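Local coordinates for uncharacterized protein Dfer_1899 (Dyadobacter fermentans, PDB 5HX0) that is of unknown function but folds as a six-bladed beta-propeller related to the non-viral sialidases, which suggests a possible role in carbohydrate processing, at residues A[75-80]-A[111-116]; A[96-101]-A[137-142]; A[90-95]-A[163-168]; A[186-191]-A[220-225]. All coordinates share one frame; numbering follows the deposited sequence.

From the N terminus, segment 75-80 opens contact 1, loop 90-95 opens contact 3 and strand segment 96-101 opens contact 2. Contact 1 then closes at 111-116, contact 2 at 137-142 and contact 3 at 163-168. Contact 1 crosses contacts 2 and 3, and contact 2 lies wholly within the span of contact 3. Contact 4 follows in series, between 186-191 and 220-225. Contact 1 stays inside one propeller blade, the sheet of strands 56-65, 71-79, 97-103 and 114-117. Contacts 2 and 3 join that blade to the next, which holds strands 137-145 and 165-175. Contact 4 ties the loop after strand 183-186 to the blade of strand 220-229.

Contact 1 (A[75-80]-A[111-116]); sequences FRRAPD and PEPELI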
# COMPACT_ATOMS: atom_id res chain seq x y z
N PHE A 75 0.85 -8.53 10.76
CA PHE A 75 0.61 -9.67 9.89
C PHE A 75 0.54 -9.20 8.44
O PHE A 75 0.47 -8.01 8.14
CB PHE A 75 -0.66 -10.47 10.28
CG PHE A 75 -1.95 -9.66 10.24
CD1 PHE A 75 -2.28 -8.80 11.28
CD2 PHE A 75 -2.83 -9.80 9.18
CE1 PHE A 75 -3.45 -8.07 11.27
CE2 PHE A 75 -4.02 -9.07 9.16
CZ PHE A 75 -4.34 -8.21 10.20
N ARG A 76 0.62 -10.18 7.55
CA ARG A 76 0.46 -9.95 6.12
C ARG A 76 -1.02 -10.02 5.78
O ARG A 76 -1.69 -11.00 6.11
CB ARG A 76 1.21 -11.02 5.32
CG ARG A 76 1.03 -10.91 3.78
CD ARG A 76 1.64 -12.16 3.10
NE ARG A 76 1.64 -12.09 1.62
CZ ARG A 76 0.63 -12.50 0.85
NH1 ARG A 76 -0.49 -12.99 1.39
NH2 ARG A 76 0.74 -12.41 -0.48
N ARG A 77 -1.52 -8.98 5.11
CA ARG A 77 -2.90 -8.99 4.61
C ARG A 77 -2.90 -8.80 3.10
O ARG A 77 -2.24 -7.89 2.58
CB ARG A 77 -3.76 -7.92 5.29
CG ARG A 77 -5.24 -8.12 4.97
CD ARG A 77 -6.14 -7.20 5.79
NE ARG A 77 -6.07 -5.82 5.28
CZ ARG A 77 -6.95 -4.87 5.56
NH1 ARG A 77 -6.79 -3.64 5.05
NH2 ARG A 77 -7.99 -5.15 6.34
N ALA A 78 -3.64 -9.66 2.41
CA ALA A 78 -3.77 -9.62 0.96
C ALA A 78 -5.20 -10.01 0.61
O ALA A 78 -5.90 -10.62 1.43
CB ALA A 78 -2.78 -10.59 0.29
N PRO A 79 -5.67 -9.66 -0.59
CA PRO A 79 -7.00 -10.12 -0.99
C PRO A 79 -7.10 -11.63 -0.92
O PRO A 79 -6.16 -12.34 -1.30
CB PRO A 79 -7.13 -9.61 -2.43
CG PRO A 79 -6.22 -8.42 -2.51
CD PRO A 79 -5.06 -8.76 -1.59
N ASP A 80 -8.22 -12.12 -0.39
CA ASP A 80 -8.63 -13.48 -0.71
C ASP A 80 -9.09 -13.47 -2.16
O ASP A 80 -10.04 -12.75 -2.49
CB ASP A 80 -9.76 -13.95 0.20
CG ASP A 80 -10.08 -15.45 0.00
OD1 ASP A 80 -10.30 -15.88 -1.16
OD2 ASP A 80 -10.06 -16.20 1.01
N PRO A 111 -10.57 -3.65 15.59
CA PRO A 111 -11.19 -4.31 14.44
C PRO A 111 -10.59 -3.93 13.09
O PRO A 111 -10.65 -4.75 12.17
CB PRO A 111 -12.66 -3.86 14.52
CG PRO A 111 -12.62 -2.56 15.26
CD PRO A 111 -11.50 -2.72 16.27
N GLU A 112 -10.05 -2.71 12.94
CA GLU A 112 -9.56 -2.24 11.65
C GLU A 112 -8.03 -2.21 11.64
O GLU A 112 -7.44 -1.41 12.39
CB GLU A 112 -10.12 -0.84 11.35
CG GLU A 112 -9.84 -0.37 9.94
CD GLU A 112 -10.63 -1.16 8.90
OE1 GLU A 112 -11.69 -1.75 9.26
OE2 GLU A 112 -10.18 -1.21 7.74
N PRO A 113 -7.36 -3.03 10.84
CA PRO A 113 -5.89 -3.05 10.86
C PRO A 113 -5.30 -1.72 10.42
O PRO A 113 -5.80 -1.07 9.50
CB PRO A 113 -5.53 -4.16 9.88
CG PRO A 113 -6.76 -5.08 9.90
CD PRO A 113 -7.90 -4.13 10.01
N GLU A 114 -4.23 -1.30 11.10
CA GLU A 114 -3.46 -0.14 10.65
C GLU A 114 -2.34 -0.59 9.73
O GLU A 114 -1.79 -1.68 9.87
CB GLU A 114 -2.86 0.61 11.84
CG GLU A 114 -3.87 1.27 12.72
CD GLU A 114 -3.20 1.97 13.87
OE1 GLU A 114 -2.83 1.29 14.85
OE2 GLU A 114 -3.02 3.19 13.76
N LEU A 115 -1.96 0.29 8.80
CA LEU A 115 -0.90 -0.04 7.87
C LEU A 115 0.47 0.19 8.51
O LEU A 115 0.74 1.27 9.04
CB LEU A 115 -1.02 0.79 6.59
CG LEU A 115 0.05 0.41 5.57
CD1 LEU A 115 -0.30 -0.85 4.85
CD2 LEU A 115 0.22 1.51 4.59
N ILE A 116 1.30 -0.84 8.49
CA ILE A 116 2.72 -0.66 8.78
C ILE A 116 3.49 -0.30 7.52
O ILE A 116 4.28 0.65 7.50
CB ILE A 116 3.31 -1.94 9.43
CG1 ILE A 116 2.72 -2.17 10.83
CG2 ILE A 116 4.85 -1.82 9.52
CD1 ILE A 116 3.09 -3.56 11.43
O HOH W 1 -10.27 -3.46 6.60
O HOH W 2 -7.56 -1.33 7.12
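Pro113 of segment 111-116 packs against Phe75 and Arg77 of strand 71-79. Glu112, just before it, reaches Arg77 only through water. One water accepts from Arg77 NH2 at 2.8 Å, in the plane of the guanidinium group, and donates to Glu112 OE2. A second water donates to Glu112 OE2 and to Pro113 O, and takes a weak bond from Arg77 NH1. Arg77 NH2 stays 4.7 Å from Glu112 OE2. The opposite charges probably attract, but the link between them runs through the waters.

Pro113 comes next and makes the direct contact. Its ring stands roughly perpendicular to the Arg77 side chain, with CB over one face of the guanidinium group. Pro113 CG lies 3.8 Å from Arg77 NH2. The same Pro113 CG meets the edge of the Phe75 ring, 4.0 Å from Phe75 CZ and near the ring plane. The Arg77 chain is extended up to a bend at chi3 (74°), which turns its tip beside the proline. Arg77 NH2 is also hydrogen-bonded to Tyr51 OH, and Phe56 makes a cation-pi contact with the arginine.

The two segments share no direct hydrogen bond. Their strands, 71-79 and 114-117, belong to one four-stranded antiparallel propeller blade, where strand 97-103 runs between them. Val99 of that middle strand touches Phe75, Arg77 and Pro113.

Contact 2 (A[96-101]-A[137-142]); sequences SYLVSV and ILCASY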
# COMPACT_ATOMS: atom_id res chain seq x y z
N SER A 96 -0.22 -7.35 -1.23
CA SER A 96 -0.07 -7.81 0.15
C SER A 96 0.71 -6.76 0.93
O SER A 96 1.81 -6.34 0.53
CB SER A 96 0.62 -9.18 0.21
OG SER A 96 1.98 -9.14 -0.24
N TYR A 97 0.11 -6.27 2.01
CA TYR A 97 0.66 -5.22 2.85
C TYR A 97 0.97 -5.74 4.24
O TYR A 97 0.43 -6.75 4.69
CB TYR A 97 -0.31 -4.04 2.97
CG TYR A 97 -0.76 -3.45 1.65
CD1 TYR A 97 0.07 -3.47 0.53
CD2 TYR A 97 -2.01 -2.86 1.53
CE1 TYR A 97 -0.35 -2.91 -0.70
CE2 TYR A 97 -2.44 -2.30 0.32
CZ TYR A 97 -1.62 -2.32 -0.79
OH TYR A 97 -2.07 -1.76 -1.98
N LEU A 98 1.84 -5.02 4.93
CA LEU A 98 2.13 -5.30 6.34
C LEU A 98 1.19 -4.44 7.18
O LEU A 98 1.22 -3.21 7.09
CB LEU A 98 3.59 -5.00 6.65
CG LEU A 98 4.66 -5.63 5.73
CD1 LEU A 98 6.08 -5.37 6.29
CD2 LEU A 98 4.45 -7.13 5.49
N VAL A 99 0.35 -5.09 7.99
CA VAL A 99 -0.64 -4.38 8.80
C VAL A 99 -0.57 -4.87 10.24
O VAL A 99 0.09 -5.86 10.55
CB VAL A 99 -2.08 -4.54 8.24
CG1 VAL A 99 -2.16 -4.04 6.79
CG2 VAL A 99 -2.52 -5.97 8.31
N SER A 100 -1.29 -4.18 11.13
CA SER A 100 -1.30 -4.56 12.54
C SER A 100 -2.68 -4.39 13.16
O SER A 100 -3.47 -3.56 12.73
CB SER A 100 -0.29 -3.73 13.37
OG SER A 100 -0.70 -2.37 13.38
N VAL A 101 -2.93 -5.18 14.22
CA VAL A 101 -4.02 -4.92 15.14
C VAL A 101 -3.41 -4.89 16.53
O VAL A 101 -2.28 -5.34 16.74
CB VAL A 101 -5.18 -5.96 15.06
CG1 VAL A 101 -5.95 -5.82 13.71
CG2 VAL A 101 -4.64 -7.38 15.22
N ILE A 137 11.56 -0.63 17.68
CA ILE A 137 10.93 -1.79 17.05
C ILE A 137 11.47 -1.94 15.64
O ILE A 137 11.49 -0.97 14.87
CB ILE A 137 9.39 -1.67 17.02
CG1 ILE A 137 8.83 -1.52 18.44
CG2 ILE A 137 8.76 -2.90 16.30
CD1 ILE A 137 7.37 -1.03 18.46
N LEU A 138 11.94 -3.15 15.32
CA LEU A 138 12.32 -3.53 13.97
C LEU A 138 11.22 -4.40 13.38
O LEU A 138 10.65 -5.23 14.09
CB LEU A 138 13.62 -4.32 13.96
CG LEU A 138 14.85 -3.69 14.63
CD1 LEU A 138 16.03 -4.65 14.56
CD2 LEU A 138 15.19 -2.42 13.91
N CYS A 139 10.92 -4.21 12.09
CA CYS A 139 9.94 -5.04 11.40
C CYS A 139 10.59 -5.54 10.11
O CYS A 139 10.65 -4.81 9.11
CB CYS A 139 8.65 -4.26 11.12
SG CYS A 139 7.39 -5.28 10.29
N ALA A 140 11.06 -6.78 10.13
CA ALA A 140 11.68 -7.38 8.95
C ALA A 140 10.62 -7.90 8.00
O ALA A 140 9.54 -8.36 8.42
CB ALA A 140 12.62 -8.51 9.36
N SER A 141 10.91 -7.82 6.71
CA SER A 141 9.98 -8.34 5.71
C SER A 141 10.78 -8.77 4.49
O SER A 141 12.02 -8.74 4.50
CB SER A 141 8.92 -7.28 5.37
OG SER A 141 7.97 -7.77 4.44
N TYR A 142 10.08 -9.16 3.43
CA TYR A 142 10.67 -9.42 2.13
C TYR A 142 9.55 -9.36 1.10
O TYR A 142 8.37 -9.34 1.46
CB TYR A 142 11.41 -10.76 2.08
CG TYR A 142 10.65 -11.99 2.57
CD1 TYR A 142 9.93 -12.78 1.68
CD2 TYR A 142 10.70 -12.39 3.91
CE1 TYR A 142 9.26 -13.92 2.09
CE2 TYR A 142 10.02 -13.54 4.34
CZ TYR A 142 9.30 -14.29 3.41
OH TYR A 142 8.61 -15.43 3.78
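Leu98 meets Ser141 and Cys139 without any aromatic ring or other flat group taking part. The contact is made by the branched end of one leucine against two small side chains. Leu98 CD1 presses on the Ser141 CB methylene at 3.5 Å. Both Leu98 methyls also reach the serine oxygen: Ser141 OG is 3.6 Å from Leu98 CD1 and 3.7 Å from Leu98 CD2. The two methyls thus lie at nearly equal distance from this oxygen, in van der Waals contact.

With OG anti to the backbone nitrogen (chi1 -178°), the Ser141 hydroxyl lies beside both leucine methyls. Its polar need is met outside the two segments by a hydrogen bond with Gln125 O of strand 123-131. This satisfies a buried hydroxyl beside two methyl groups. Cys139 lies two residues earlier on the same side of its strand. Its sulfur makes a looser apolar contact, with Cys139 SG 4.2 Å from Leu98 CD1.

All three residues are buried, and no hydrogen bond joins the two segments. Leu98 sits on strand 97-103 of one blade, while Cys139 and Ser141 sit on strand 137-145 of the following blade. This is the face-to-face packing of adjacent blades in a beta-propeller. Leu98 also touches Ser124 of strand 123-131 and Tyr117 of strand 114-117, and Cys139 touches Pro127 and Leu129 of strand 123-131.

Contact 3 (A[90-95]-A[163-168]); sequences NHVDPN and GGAVFL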
# COMPACT_ATOMS: atom_id res chain seq x y z
N ASN A 90 -2.83 -17.95 -3.22
CA ASN A 90 -1.51 -18.43 -2.85
C ASN A 90 -0.80 -17.36 -2.00
O ASN A 90 -1.45 -16.47 -1.45
CB ASN A 90 -0.72 -18.85 -4.09
CG ASN A 90 -0.53 -17.71 -5.09
OD1 ASN A 90 -0.61 -16.54 -4.73
ND2 ASN A 90 -0.30 -18.06 -6.36
N HIS A 91 0.51 -17.47 -1.87
CA HIS A 91 1.23 -16.57 -0.98
C HIS A 91 1.95 -15.44 -1.72
O HIS A 91 2.84 -14.81 -1.15
CB HIS A 91 2.20 -17.37 -0.10
CG HIS A 91 1.52 -18.29 0.88
ND1 HIS A 91 2.17 -19.35 1.49
CD2 HIS A 91 0.25 -18.31 1.35
CE1 HIS A 91 1.33 -19.97 2.30
NE2 HIS A 91 0.15 -19.37 2.23
N VAL A 92 1.57 -15.14 -2.96
CA VAL A 92 2.09 -13.95 -3.63
C VAL A 92 0.91 -13.12 -4.12
O VAL A 92 -0.10 -13.65 -4.60
CB VAL A 92 3.06 -14.25 -4.80
CG1 VAL A 92 4.31 -14.98 -4.29
CG2 VAL A 92 2.38 -15.00 -5.94
N ASP A 93 1.04 -11.81 -3.97
CA ASP A 93 0.02 -10.87 -4.43
C ASP A 93 0.65 -9.48 -4.42
O ASP A 93 1.22 -9.10 -3.39
CB ASP A 93 -1.21 -10.92 -3.50
CG ASP A 93 -2.42 -10.18 -4.09
OD1 ASP A 93 -2.30 -8.97 -4.42
OD2 ASP A 93 -3.50 -10.81 -4.23
N PRO A 94 0.60 -8.70 -5.51
CA PRO A 94 1.23 -7.36 -5.47
C PRO A 94 0.68 -6.48 -4.37
O PRO A 94 1.40 -5.61 -3.86
CB PRO A 94 0.93 -6.78 -6.86
CG PRO A 94 -0.34 -7.53 -7.32
CD PRO A 94 -0.14 -8.93 -6.77
N ASN A 95 -0.56 -6.71 -3.94
CA ASN A 95 -1.17 -5.84 -2.94
C ASN A 95 -1.16 -6.44 -1.53
O ASN A 95 -1.99 -6.06 -0.71
CB ASN A 95 -2.59 -5.49 -3.36
CG ASN A 95 -2.61 -4.64 -4.62
OD1 ASN A 95 -2.91 -5.14 -5.71
ND2 ASN A 95 -2.22 -3.38 -4.48
N GLY A 163 4.91 -18.49 -8.44
CA GLY A 163 3.56 -17.96 -8.63
C GLY A 163 3.51 -16.83 -9.62
O GLY A 163 2.61 -15.97 -9.54
N GLY A 164 4.44 -16.80 -10.57
CA GLY A 164 4.50 -15.73 -11.54
C GLY A 164 5.15 -14.46 -11.04
O GLY A 164 5.20 -13.48 -11.78
N ALA A 165 5.68 -14.45 -9.82
CA ALA A 165 6.31 -13.29 -9.22
C ALA A 165 7.82 -13.52 -9.09
O ALA A 165 8.28 -14.65 -9.00
CB ALA A 165 5.71 -13.00 -7.84
N VAL A 166 8.58 -12.42 -9.10
CA VAL A 166 10.03 -12.46 -9.02
C VAL A 166 10.46 -11.93 -7.66
O VAL A 166 10.08 -10.82 -7.27
CB VAL A 166 10.69 -11.67 -10.17
CG1 VAL A 166 12.22 -11.76 -10.07
CG2 VAL A 166 10.20 -12.20 -11.51
N PHE A 167 11.28 -12.71 -6.97
CA PHE A 167 11.63 -12.45 -5.58
C PHE A 167 12.42 -11.14 -5.44
O PHE A 167 13.30 -10.84 -6.25
CB PHE A 167 12.45 -13.64 -5.06
CG PHE A 167 12.59 -13.69 -3.56
CD1 PHE A 167 11.55 -13.31 -2.74
CD2 PHE A 167 13.76 -14.17 -2.98
CE1 PHE A 167 11.69 -13.37 -1.35
CE2 PHE A 167 13.90 -14.24 -1.61
CZ PHE A 167 12.87 -13.83 -0.79
N LEU A 168 12.10 -10.36 -4.40
CA LEU A 168 12.87 -9.14 -4.13
C LEU A 168 13.81 -9.26 -2.94
O LEU A 168 14.64 -8.36 -2.73
CB LEU A 168 11.95 -7.94 -3.89
CG LEU A 168 11.08 -7.47 -5.04
CD1 LEU A 168 10.02 -6.47 -4.51
CD2 LEU A 168 11.96 -6.83 -6.12
O HOH W 3 0.32 -16.54 -8.60
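Gly163 meets Val92 and Asn90 with a backbone bent into a positive phi (58°), and Gly164 after it also has a positive phi. Gly163 has no side chain, so its backbone can lie directly against the valine. Val92 CG2 lies 3.7 Å from Gly163 O, an apolar methyl against a carbonyl oxygen. A water donates to Gly163 O and accepts from Asn90 ND2 at 2.8 Å, joining the segments where no direct hydrogen bond does.

The other end of the Asn90 amide is used within its own loop. Asn90 OD1 accepts from Val92 N at 3.1 Å, an Asx turn. The bond is fairly straight at the hydrogen (164°), but the donor stands well above the carbonyl plane (by 53°). Asn90 OD1 also lies 2.9 Å from Val92 O, a probably mildly unfavourable pair of acceptors and not a hydrogen bond. One amide group thus shapes the loop through its oxygen and reaches Gly163 O through its nitrogen and the water.

Loop 90-95 lies between strands 71-79 and 97-103 of one propeller blade, and 163-168 holds a glycine turn and the start of strand 165-175 of the next. The contact therefore bridges two blades. Val92 CB packs on Ala165 CB at 4.2 Å, and Trp144 of strand 137-145 touches both residues.

A second Asx turn follows, in which Asp93 OD1 accepts from Asn95 N at 2.9 Å through its anti lone pair. Asp93 OD2 forms a salt bridge with Arg81. Arg148 of the second subunit hydrogen-bonds Val92 O and packs on Asn90.

Contact 4 (A[186-191]-A[220-225]); sequences LYPPHI and ILWVVA
Pro188 brings CG and CB to the benzo edge of the Trp222 indole. Pro188 CG is 3.7 Å from both Trp222 CH2 and Trp222 CZ3, and it lies in the indole plane. Pro188 CB adds a contact of 4.0 Å to Trp222 CZ3. The proline thus meets an edge and stacks on neither face. Trp222 stretches out to it with CG anti to the backbone nitrogen (chi1 -171°).

One face of the indole is occupied from within its own strand. Val224 CG1 stands 3.5 Å above the plane, over the ring centre. The other methyl of this valine turns to the loop: Val224 CG2 is 3.9 Å from Ile191 CD1. These two side chains lie antiparallel, side by side.

Segment 186-191 starts at the end of strand 183-186 of one propeller blade and continues as loop, and strand 220-229 belongs to the next blade. Val172 of strand 165-175 touches both Pro188 and Trp222, while Leu240 of strand 234-242 touches Ile191 and Val224.

All four touching residues are buried, and no hydrogen bond or charge pair links the segments. Across them the contact is wholly apolar, consistent with van der Waals and hydrophobic packing between blades.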
# COMPACT_ATOMS: atom_id res chain seq x y z
N LEU A 186 15.21 -0.18 5.23
CA LEU A 186 16.63 -0.47 5.22
C LEU A 186 16.81 -1.83 4.57
O LEU A 186 16.08 -2.77 4.91
CB LEU A 186 17.18 -0.50 6.65
CG LEU A 186 16.97 0.78 7.43
CD1 LEU A 186 17.51 0.65 8.84
CD2 LEU A 186 17.66 1.92 6.68
N TYR A 187 17.77 -1.95 3.66
CA TYR A 187 17.98 -3.22 2.98
C TYR A 187 19.09 -4.01 3.65
O TYR A 187 20.20 -3.48 3.82
CB TYR A 187 18.28 -2.98 1.51
CG TYR A 187 17.08 -2.39 0.82
CD1 TYR A 187 16.05 -3.21 0.37
CD2 TYR A 187 16.94 -1.02 0.66
CE1 TYR A 187 14.93 -2.68 -0.22
CE2 TYR A 187 15.83 -0.49 0.05
CZ TYR A 187 14.83 -1.33 -0.39
OH TYR A 187 13.70 -0.82 -0.99
N PRO A 188 18.84 -5.24 4.08
CA PRO A 188 19.92 -6.07 4.61
C PRO A 188 21.00 -6.27 3.57
O PRO A 188 20.74 -6.11 2.36
CB PRO A 188 19.22 -7.39 4.95
CG PRO A 188 17.80 -7.00 5.23
CD PRO A 188 17.51 -5.88 4.25
N PRO A 189 22.21 -6.60 3.98
CA PRO A 189 23.25 -6.89 2.98
C PRO A 189 22.88 -8.12 2.18
O PRO A 189 22.16 -9.01 2.64
CB PRO A 189 24.50 -7.14 3.84
CG PRO A 189 23.96 -7.61 5.16
CD PRO A 189 22.68 -6.83 5.36
N HIS A 190 23.36 -8.16 0.95
CA HIS A 190 23.46 -9.43 0.25
C HIS A 190 24.61 -10.23 0.86
O HIS A 190 25.69 -9.68 1.09
CB HIS A 190 23.70 -9.21 -1.24
CG HIS A 190 24.14 -10.44 -1.96
ND1 HIS A 190 25.47 -10.73 -2.20
CD2 HIS A 190 23.43 -11.49 -2.43
CE1 HIS A 190 25.55 -11.89 -2.82
NE2 HIS A 190 24.33 -12.38 -2.98
N ILE A 191 24.39 -11.50 1.15
CA ILE A 191 25.44 -12.32 1.74
C ILE A 191 25.98 -13.28 0.68
O ILE A 191 25.25 -13.72 -0.22
CB ILE A 191 24.98 -13.07 3.01
CG1 ILE A 191 23.74 -13.92 2.73
CG2 ILE A 191 24.70 -12.06 4.14
CD1 ILE A 191 23.48 -14.99 3.80
N ILE A 220 22.26 -7.50 18.10
CA ILE A 220 21.06 -8.16 17.57
C ILE A 220 21.48 -9.33 16.69
O ILE A 220 22.25 -9.15 15.74
CB ILE A 220 20.17 -7.20 16.78
CG1 ILE A 220 19.86 -5.95 17.60
CG2 ILE A 220 18.85 -7.93 16.39
CD1 ILE A 220 19.06 -4.96 16.83
N LEU A 221 20.93 -10.50 16.97
CA LEU A 221 21.18 -11.74 16.24
C LEU A 221 20.04 -11.98 15.26
O LEU A 221 18.87 -11.81 15.61
CB LEU A 221 21.26 -12.92 17.21
CG LEU A 221 22.22 -12.71 18.37
CD1 LEU A 221 22.06 -13.83 19.38
CD2 LEU A 221 23.63 -12.66 17.82
N TRP A 222 20.37 -12.40 14.05
CA TRP A 222 19.36 -12.65 13.02
C TRP A 222 19.84 -13.80 12.16
O TRP A 222 20.88 -13.68 11.50
CB TRP A 222 19.14 -11.40 12.16
CG TRP A 222 17.97 -11.48 11.22
CD1 TRP A 222 16.93 -12.38 11.26
CD2 TRP A 222 17.73 -10.63 10.09
NE1 TRP A 222 16.06 -12.13 10.22
CE2 TRP A 222 16.53 -11.06 9.50
CE3 TRP A 222 18.43 -9.54 9.54
CZ2 TRP A 222 15.99 -10.43 8.37
CZ3 TRP A 222 17.90 -8.92 8.43
CH2 TRP A 222 16.70 -9.37 7.85
N VAL A 223 19.12 -14.92 12.16
CA VAL A 223 19.48 -16.03 11.29
C VAL A 223 18.66 -15.93 10.00
O VAL A 223 17.43 -16.04 10.02
CB VAL A 223 19.27 -17.38 11.98
CG1 VAL A 223 19.53 -18.54 11.00
CG2 VAL A 223 20.19 -17.48 13.20
N VAL A 224 19.36 -15.73 8.88
CA VAL A 224 18.72 -15.48 7.59
C VAL A 224 18.88 -16.70 6.70
O VAL A 224 19.68 -17.60 6.95
CB VAL A 224 19.29 -14.23 6.88
CG1 VAL A 224 19.02 -12.95 7.69
CG2 VAL A 224 20.79 -14.41 6.58
N ALA A 225 18.09 -16.72 5.63
CA ALA A 225 18.11 -17.79 4.66
C ALA A 225 18.81 -17.31 3.41
O ALA A 225 18.79 -16.12 3.09
CB ALA A 225 16.68 -18.24 4.31